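Local coordinates for SusD homolog (Bacteroides thetaiotaomicron VPI-5482, PDB 3FDH), which probably binds glycans at the cell surface as an outer-membrane lipoprotein of the SusD/RagB family, at residues Q183-A188 against F240-S245; M207-R212 against V492-G497; E337-K342 against L357-V362. All coordinates share one frame; numbering follows the deposited sequence.

Contact 1: residues Q183-A188 against F240-S245; sequences QDFLYA and FDIYDS
Phe185 reaches across from the loop 183-188 to Phe240 and Ile242, and its CB makes the tightest approach, 3.6 Å from CE1 of the Phe240 ring. One bond further out, CG stands beside the backbone N (chi1 -61°), where it is shared between two partners, with Ile242 CD1 at 4.0 Å and the same Phe240 CE1 slightly beyond. Of the next ring atoms, Phe185 CD2 meets both Phe240 CE1 and the Ile242 methyl, whereas Phe185 CD1 meets that methyl alone among the atoms of 240-245. The methyl sits over one face in a CH-pi contact, Ile242 CD1 lying 4.1 Å from the centroid of the Phe185 ring, and the carbonyl O of Gln183 lies over the opposite face, toward the rim. The side chains of Phe185 and Phe240 lie side by side, pointing the same way.

The loop that presents Phe185 is organised by Asp184. Its OD1 accepts from the backbone N of Leu186, an Asx turn, and, almost straight at 174°, from that of Tyr187, which extends it to an Asx motif; both donors approach from the same face of the carboxylate plane. The other oxygen, OD2, hydrogen-bonds with Gly189 N and Trp194 NE1, which ties the turn to helix 191-208.

Leu186 adds a looser apolar touch, its CD1 lying 4.2 Å from Phe240 CB. No direct hydrogen bond joins the two loops; a water bridges them instead, its O 2.7 Å from Phe185 O and accepting from Asp241 N at 2.8 Å. Helix 21-37 packs against both aromatic residues, through Ala26 and Thr30 at Phe185 and Ala33 at Phe240.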
# COMPACT_ATOMS: atom_id res chain seq x y z
N GLN A 183 23.00 -5.72 4.07
CA GLN A 183 22.38 -4.42 3.71
C GLN A 183 21.02 -4.59 3.04
O GLN A 183 20.21 -3.68 2.99
CB GLN A 183 23.30 -3.62 2.80
CG GLN A 183 24.54 -3.03 3.49
CD GLN A 183 25.56 -4.05 3.82
OE1 GLN A 183 26.05 -4.75 2.94
NE2 GLN A 183 25.96 -4.12 5.10
N ASP A 184 20.79 -5.79 2.53
CA ASP A 184 19.52 -6.12 1.87
C ASP A 184 18.49 -6.55 2.93
O ASP A 184 18.38 -7.73 3.29
CB ASP A 184 19.71 -7.24 0.84
CG ASP A 184 18.41 -7.68 0.22
OD1 ASP A 184 17.37 -6.99 0.48
OD2 ASP A 184 18.39 -8.71 -0.50
N PHE A 185 17.83 -5.55 3.46
CA PHE A 185 16.83 -5.74 4.52
C PHE A 185 15.54 -6.37 4.01
O PHE A 185 14.63 -6.69 4.77
CB PHE A 185 16.50 -4.42 5.23
CG PHE A 185 17.66 -3.78 5.91
CD1 PHE A 185 18.48 -4.53 6.74
CD2 PHE A 185 17.91 -2.42 5.75
CE1 PHE A 185 19.56 -3.92 7.37
CE2 PHE A 185 18.96 -1.82 6.38
CZ PHE A 185 19.79 -2.56 7.19
N LEU A 186 15.46 -6.57 2.70
CA LEU A 186 14.27 -7.17 2.14
C LEU A 186 14.48 -8.67 2.01
O LEU A 186 13.71 -9.45 2.57
CB LEU A 186 13.95 -6.53 0.79
CG LEU A 186 12.49 -6.38 0.46
CD1 LEU A 186 11.81 -5.48 1.54
CD2 LEU A 186 12.39 -5.77 -0.94
N TYR A 187 15.56 -9.07 1.35
CA TYR A 187 15.78 -10.48 1.05
C TYR A 187 17.15 -11.08 1.41
O TYR A 187 17.45 -12.21 1.05
CB TYR A 187 15.48 -10.74 -0.42
CG TYR A 187 14.02 -10.62 -0.82
CD1 TYR A 187 13.05 -11.44 -0.28
CD2 TYR A 187 13.64 -9.76 -1.82
CE1 TYR A 187 11.75 -11.39 -0.72
CE2 TYR A 187 12.35 -9.70 -2.26
CZ TYR A 187 11.40 -10.49 -1.69
OH TYR A 187 10.11 -10.44 -2.15
N ALA A 188 17.96 -10.34 2.14
CA ALA A 188 19.23 -10.88 2.63
C ALA A 188 20.10 -11.44 1.52
O ALA A 188 20.79 -12.46 1.67
CB ALA A 188 18.98 -11.95 3.70
N PHE A 240 9.57 -5.98 4.65
CA PHE A 240 10.61 -5.30 5.41
C PHE A 240 10.24 -5.69 6.81
O PHE A 240 9.29 -5.13 7.38
CB PHE A 240 10.50 -3.80 5.19
CG PHE A 240 11.54 -3.01 5.91
CD1 PHE A 240 12.84 -2.99 5.45
CD2 PHE A 240 11.21 -2.22 7.00
CE1 PHE A 240 13.81 -2.25 6.09
CE2 PHE A 240 12.18 -1.47 7.65
CZ PHE A 240 13.50 -1.50 7.20
N ASP A 241 10.99 -6.65 7.34
CA ASP A 241 10.64 -7.29 8.58
C ASP A 241 11.77 -7.19 9.59
O ASP A 241 12.21 -8.20 10.10
CB ASP A 241 10.33 -8.74 8.23
CG ASP A 241 9.53 -9.48 9.31
OD1 ASP A 241 9.04 -8.88 10.29
OD2 ASP A 241 9.37 -10.70 9.14
N ILE A 242 12.23 -5.98 9.85
CA ILE A 242 13.36 -5.80 10.77
C ILE A 242 12.94 -5.00 11.99
O ILE A 242 13.78 -4.54 12.77
CB ILE A 242 14.60 -5.14 10.06
CG1 ILE A 242 14.36 -3.65 9.76
CG2 ILE A 242 14.95 -5.91 8.78
CD1 ILE A 242 15.58 -2.91 9.16
N TYR A 243 11.64 -4.86 12.18
CA TYR A 243 11.16 -4.09 13.34
C TYR A 243 11.40 -4.80 14.66
O TYR A 243 11.41 -6.04 14.75
CB TYR A 243 9.67 -3.72 13.20
CG TYR A 243 9.41 -2.92 11.96
CD1 TYR A 243 10.16 -1.79 11.67
CD2 TYR A 243 8.41 -3.29 11.08
CE1 TYR A 243 9.92 -1.04 10.52
CE2 TYR A 243 8.15 -2.56 9.93
CZ TYR A 243 8.92 -1.44 9.65
OH TYR A 243 8.67 -0.69 8.52
N ASP A 244 11.64 -3.98 15.68
CA ASP A 244 11.80 -4.45 17.07
C ASP A 244 11.29 -3.45 18.11
O ASP A 244 10.71 -2.40 17.79
CB ASP A 244 13.25 -4.85 17.40
CG ASP A 244 14.27 -3.73 17.12
OD1 ASP A 244 14.02 -2.55 17.43
OD2 ASP A 244 15.36 -4.06 16.61
N SER A 245 11.57 -3.82 19.36
CA SER A 245 11.16 -3.07 20.55
C SER A 245 11.54 -1.64 20.37
O SER A 245 10.88 -0.74 20.86
CB SER A 245 11.90 -3.54 21.82
OG SER A 245 11.92 -4.96 21.97
O HOH W 1 13.00 -8.27 6.20

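Contact 2: residues M207-R212 against V492-G497; sequences MRLINR and VWWAGG
Arg212 lays its guanidinium flat on the indole of Trp493, the planes only 8° apart and the centres 3.7 Å from each other. NE1 of the indole falls under the middle of the guanidinium, and the charged group stands over the five-membered ring as a cation-pi pair. The aliphatic part of the arginine continues the overlap: CG rests on the six-membered ring, 3.6 Å from its centroid. The chain turns at chi2 (-68°), which carries CD across the indole toward CE2.

The same guanidinium grips the backbone of the residue it covers. NE and NH2 of Arg212 both donate to Trp493 O, at 2.9 Å and 3.0 Å, with the oxygen in the guanidinium plane. NH2 meets a lone pair in the carbonyl plane, whereas NE approaches from above that plane. Stack and paired bonds together fix the rotation of the guanidinium. Separately, Gly496 N is a third donor to this oxygen and ties it into the short 3-10 turn 493-495.

Trp494 is covered by Arg208, whose CG lies over the five-membered ring at 3.6 Å from the centroid and whose CD lies nearer CE2. Val492 CG2 occupies the opposite face of the indole, and Leu209 CD2 abuts Trp494 CB at 3.7 Å. A water links Arg208 O, Asn211 N and Trp494 O, joining the two backbones where the helix gives out.

The guanidinium of Arg208 forms salt bridges with Glu433 and Asp125, and Asp125 also accepts from Trp494 NE1. The C-terminal loop is thereby fastened to the end of helix 191-208, with helix 431-443 packing on Arg208 and Trp494 and helix 154-171 touching Leu209 and Trp493.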
# COMPACT_ATOMS: atom_id res chain seq x y z
N MSE A 207 -1.63 -4.35 -14.41
CA MSE A 207 -3.06 -4.20 -14.08
C MSE A 207 -3.37 -2.73 -13.82
O MSE A 207 -4.45 -2.24 -14.13
CB MSE A 207 -3.44 -5.06 -12.88
CG MSE A 207 -4.94 -5.03 -12.63
SE MSE A 207 -5.92 -5.98 -13.95
CE MSE A 207 -5.43 -7.59 -13.14
N ARG A 208 -2.39 -2.01 -13.27
CA ARG A 208 -2.62 -0.58 -12.96
C ARG A 208 -3.08 0.23 -14.16
O ARG A 208 -3.93 1.12 -14.05
CB ARG A 208 -1.35 0.06 -12.41
CG ARG A 208 -1.57 1.54 -12.07
CD ARG A 208 -2.05 1.70 -10.63
NE ARG A 208 -0.90 1.61 -9.73
CZ ARG A 208 -0.69 0.67 -8.81
NH1 ARG A 208 -1.60 -0.24 -8.54
NH2 ARG A 208 0.40 0.72 -8.08
N LEU A 209 -2.50 -0.10 -15.32
CA LEU A 209 -2.71 0.71 -16.54
C LEU A 209 -3.75 0.16 -17.50
O LEU A 209 -3.88 0.60 -18.63
CB LEU A 209 -1.41 0.86 -17.30
CG LEU A 209 -0.18 1.39 -16.59
CD1 LEU A 209 0.89 1.68 -17.63
CD2 LEU A 209 -0.45 2.60 -15.75
N ILE A 210 -4.48 -0.81 -17.02
CA ILE A 210 -5.44 -1.56 -17.86
C ILE A 210 -6.46 -0.69 -18.58
O ILE A 210 -6.82 -0.96 -19.71
CB ILE A 210 -6.17 -2.67 -17.04
CG1 ILE A 210 -6.77 -3.72 -17.98
CG2 ILE A 210 -7.22 -2.06 -16.08
CD1 ILE A 210 -5.73 -4.47 -18.80
N ASN A 211 -6.92 0.35 -17.90
CA ASN A 211 -7.91 1.24 -18.50
C ASN A 211 -7.42 1.82 -19.81
O ASN A 211 -8.20 2.15 -20.71
CB ASN A 211 -8.23 2.37 -17.51
CG ASN A 211 -9.37 3.26 -17.96
OD1 ASN A 211 -10.29 2.81 -18.66
ND2 ASN A 211 -9.35 4.51 -17.52
N ARG A 212 -6.10 1.91 -19.92
CA ARG A 212 -5.46 2.54 -21.05
C ARG A 212 -4.99 1.55 -22.12
O ARG A 212 -4.43 1.91 -23.14
CB ARG A 212 -4.28 3.38 -20.59
CG ARG A 212 -4.64 4.59 -19.80
CD ARG A 212 -5.36 5.60 -20.70
NE ARG A 212 -5.70 6.80 -19.95
CZ ARG A 212 -6.17 7.92 -20.47
NH1 ARG A 212 -6.43 8.01 -21.77
NH2 ARG A 212 -6.40 8.94 -19.69
N VAL A 492 -5.92 10.94 -12.27
CA VAL A 492 -4.59 10.65 -12.86
C VAL A 492 -4.81 9.97 -14.22
O VAL A 492 -5.91 9.51 -14.54
CB VAL A 492 -3.68 9.82 -11.89
CG1 VAL A 492 -3.55 10.62 -10.58
CG2 VAL A 492 -4.21 8.38 -11.62
N TRP A 493 -3.77 9.91 -15.03
CA TRP A 493 -3.91 9.35 -16.38
C TRP A 493 -4.43 7.92 -16.47
O TRP A 493 -5.33 7.62 -17.24
CB TRP A 493 -2.63 9.52 -17.15
CG TRP A 493 -2.63 8.93 -18.51
CD1 TRP A 493 -3.12 9.49 -19.65
CD2 TRP A 493 -2.05 7.68 -18.88
NE1 TRP A 493 -2.88 8.66 -20.71
CE2 TRP A 493 -2.23 7.54 -20.26
CE3 TRP A 493 -1.39 6.66 -18.17
CZ2 TRP A 493 -1.79 6.41 -20.97
CZ3 TRP A 493 -0.96 5.53 -18.87
CH2 TRP A 493 -1.16 5.43 -20.26
N TRP A 494 -3.91 7.03 -15.65
CA TRP A 494 -4.35 5.64 -15.72
C TRP A 494 -5.79 5.49 -15.29
O TRP A 494 -6.40 4.43 -15.51
CB TRP A 494 -3.41 4.64 -15.03
CG TRP A 494 -2.96 4.86 -13.59
CD1 TRP A 494 -1.68 5.10 -13.19
CD2 TRP A 494 -3.75 4.81 -12.39
NE1 TRP A 494 -1.61 5.19 -11.83
CE2 TRP A 494 -2.86 5.03 -11.30
CE3 TRP A 494 -5.09 4.59 -12.12
CZ2 TRP A 494 -3.28 5.05 -9.97
CZ3 TRP A 494 -5.52 4.61 -10.76
CH2 TRP A 494 -4.61 4.85 -9.72
N ALA A 495 -6.33 6.56 -14.74
CA ALA A 495 -7.73 6.57 -14.26
C ALA A 495 -8.62 7.29 -15.23
O ALA A 495 -9.78 7.55 -14.95
CB ALA A 495 -7.84 7.19 -12.84
N GLY A 496 -8.07 7.63 -16.39
CA GLY A 496 -8.84 8.31 -17.42
C GLY A 496 -8.58 9.80 -17.46
O GLY A 496 -9.22 10.54 -18.22
N GLY A 497 -7.67 10.26 -16.61
CA GLY A 497 -7.31 11.70 -16.58
C GLY A 497 -6.34 12.10 -17.66
O GLY A 497 -5.87 11.27 -18.42
O HOH W 2 -6.18 1.64 -15.35

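Contact 3: residues E337-K342 against L357-V362; sequences ELMFLK and LKEAVV
Helices 335-348 and 354-379 run nearly antiparallel here, their local axes 7.9 Å apart at closest approach and their N-to-C directions 156° apart, an arrangement consistent with the TPR clan of this family. Ala360 allows this closeness: its CB meets CB of Met339, modelled as selenomethionine, at 3.5 Å, tighter than a usual carbon contact. The same methyl sits over the centre of the Phe340 ring, 3.3 Å from the centroid and 2° off the normal, so all six ring carbons are at similar distances from it. Beyond the alanine, the ring's CE1 meets Leu357 CD1 at 3.6 Å, and CZ lies near the backbone N of Val361. An alanine in place of Phe340 would probably open a gap between the helices, leaving the Ala360 methyl and Leu357 CD1 without the ring they pack on. On the other flank, Met339 and Glu359 lie side by side, with CG of one 3.7 Å from CG of the other, while Glu359 OE2 is hydrogen-bonded to Tyr335 OH. Helix 412-423 packs on Phe340 through Gln419, Lys420 and Ala423. No hydrogen bond joins the two segments; their contact is made through carbon atoms, and its closeness depends on the small Ala360 set against the face of the Phe340 ring.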
# COMPACT_ATOMS: atom_id res chain seq x y z
N GLU A 337 -1.75 -9.94 -2.16
CA GLU A 337 -2.00 -8.98 -3.24
C GLU A 337 -1.75 -9.66 -4.59
O GLU A 337 -2.50 -9.49 -5.55
CB GLU A 337 -1.13 -7.71 -3.16
CG GLU A 337 -1.31 -6.87 -4.38
CD GLU A 337 -0.39 -5.67 -4.51
OE1 GLU A 337 0.28 -5.23 -3.54
OE2 GLU A 337 -0.29 -5.19 -5.63
N LEU A 338 -0.72 -10.46 -4.65
CA LEU A 338 -0.37 -11.11 -5.92
C LEU A 338 -1.47 -12.10 -6.33
O LEU A 338 -1.82 -12.27 -7.50
CB LEU A 338 0.98 -11.80 -5.82
CG LEU A 338 1.56 -12.37 -7.10
CD1 LEU A 338 2.08 -11.25 -7.97
CD2 LEU A 338 2.65 -13.42 -6.75
N MSE A 339 -2.04 -12.73 -5.34
CA MSE A 339 -3.10 -13.73 -5.62
C MSE A 339 -4.40 -13.06 -6.01
O MSE A 339 -5.20 -13.64 -6.76
CB MSE A 339 -3.31 -14.70 -4.44
CG MSE A 339 -2.09 -15.61 -4.16
SE MSE A 339 -1.56 -16.71 -5.68
CE MSE A 339 -0.29 -15.68 -6.50
N PHE A 340 -4.58 -11.84 -5.51
CA PHE A 340 -5.75 -11.03 -5.86
C PHE A 340 -5.60 -10.49 -7.27
O PHE A 340 -6.58 -10.27 -7.99
CB PHE A 340 -6.00 -9.90 -4.86
CG PHE A 340 -6.67 -10.34 -3.59
CD1 PHE A 340 -7.99 -10.81 -3.60
CD2 PHE A 340 -6.01 -10.26 -2.37
CE1 PHE A 340 -8.62 -11.24 -2.44
CE2 PHE A 340 -6.64 -10.70 -1.21
CZ PHE A 340 -7.97 -11.17 -1.26
N LEU A 341 -4.36 -10.29 -7.67
CA LEU A 341 -4.09 -9.85 -9.04
C LEU A 341 -4.39 -10.98 -9.97
O LEU A 341 -4.98 -10.83 -11.04
CB LEU A 341 -2.65 -9.35 -9.21
CG LEU A 341 -2.37 -7.93 -8.74
CD1 LEU A 341 -0.87 -7.65 -8.54
CD2 LEU A 341 -3.02 -6.99 -9.73
N LYS A 342 -3.96 -12.16 -9.56
CA LYS A 342 -4.17 -13.39 -10.35
C LYS A 342 -5.68 -13.64 -10.53
O LYS A 342 -6.18 -13.90 -11.62
CB LYS A 342 -3.58 -14.57 -9.63
CG LYS A 342 -3.63 -15.90 -10.43
CD LYS A 342 -2.89 -17.01 -9.74
CE LYS A 342 -3.05 -18.30 -10.50
NZ LYS A 342 -2.27 -19.46 -9.93
N LEU A 357 -8.70 -17.00 -5.72
CA LEU A 357 -9.33 -16.13 -4.74
C LEU A 357 -9.22 -16.75 -3.36
O LEU A 357 -9.00 -16.05 -2.38
CB LEU A 357 -10.81 -15.88 -5.07
CG LEU A 357 -11.54 -14.89 -4.16
CD1 LEU A 357 -10.98 -13.42 -4.17
CD2 LEU A 357 -13.06 -14.86 -4.54
N LYS A 358 -9.32 -18.06 -3.28
CA LYS A 358 -9.26 -18.69 -1.96
C LYS A 358 -7.88 -18.51 -1.38
O LYS A 358 -7.69 -18.24 -0.19
CB LYS A 358 -9.61 -20.17 -2.01
CG LYS A 358 -9.58 -20.82 -0.63
CD LYS A 358 -10.04 -22.25 -0.66
CE LYS A 358 -10.24 -22.80 0.75
NZ LYS A 358 -10.72 -24.22 0.82
N GLU A 359 -6.90 -18.67 -2.24
CA GLU A 359 -5.50 -18.56 -1.82
C GLU A 359 -5.25 -17.15 -1.30
O GLU A 359 -4.57 -16.94 -0.26
CB GLU A 359 -4.58 -18.88 -2.99
CG GLU A 359 -3.11 -18.90 -2.68
CD GLU A 359 -2.67 -20.14 -1.93
OE1 GLU A 359 -3.52 -21.02 -1.70
OE2 GLU A 359 -1.48 -20.21 -1.54
N ALA A 360 -5.87 -16.18 -1.96
CA ALA A 360 -5.70 -14.77 -1.63
C ALA A 360 -6.40 -14.40 -0.31
O ALA A 360 -5.83 -13.76 0.55
CB ALA A 360 -6.24 -13.88 -2.78
N VAL A 361 -7.62 -14.87 -0.16
CA VAL A 361 -8.41 -14.63 1.07
C VAL A 361 -7.74 -15.29 2.28
O VAL A 361 -7.62 -14.66 3.34
CB VAL A 361 -9.88 -15.19 0.95
CG1 VAL A 361 -10.61 -15.12 2.28
CG2 VAL A 361 -10.62 -14.46 -0.15
N VAL A 362 -7.31 -16.53 2.13
CA VAL A 362 -6.68 -17.23 3.24
C VAL A 362 -5.38 -16.50 3.60
O VAL A 362 -5.16 -16.17 4.76
CB VAL A 362 -6.44 -18.75 2.94
CG1 VAL A 362 -5.58 -19.43 4.02
CG2 VAL A 362 -7.78 -19.50 2.78

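How the contacts relate
Contact 3 is the buried one, an apolar helix-to-helix packing; contact 1 lies at the surface between two loops, and contact 2 is partly buried where the C-terminal loop meets a helix end. Contacts 1 and 2 fall on opposite sides of the chain's centre, their centres about 33 Å apart, yet helix 191-208 serves both, packing near the loop 183-188 and ending in the segment 207-212. Contacts 2 and 3 touch through Met207 and Leu341, and helix 216-228 borders each. The chemistry changes with position: charge, cation-pi stacking and hydrogen bonds in contact 2, aromatic packing with a water bridge in contact 1, almost wholly apolar contact, through carbon atoms, in the interior.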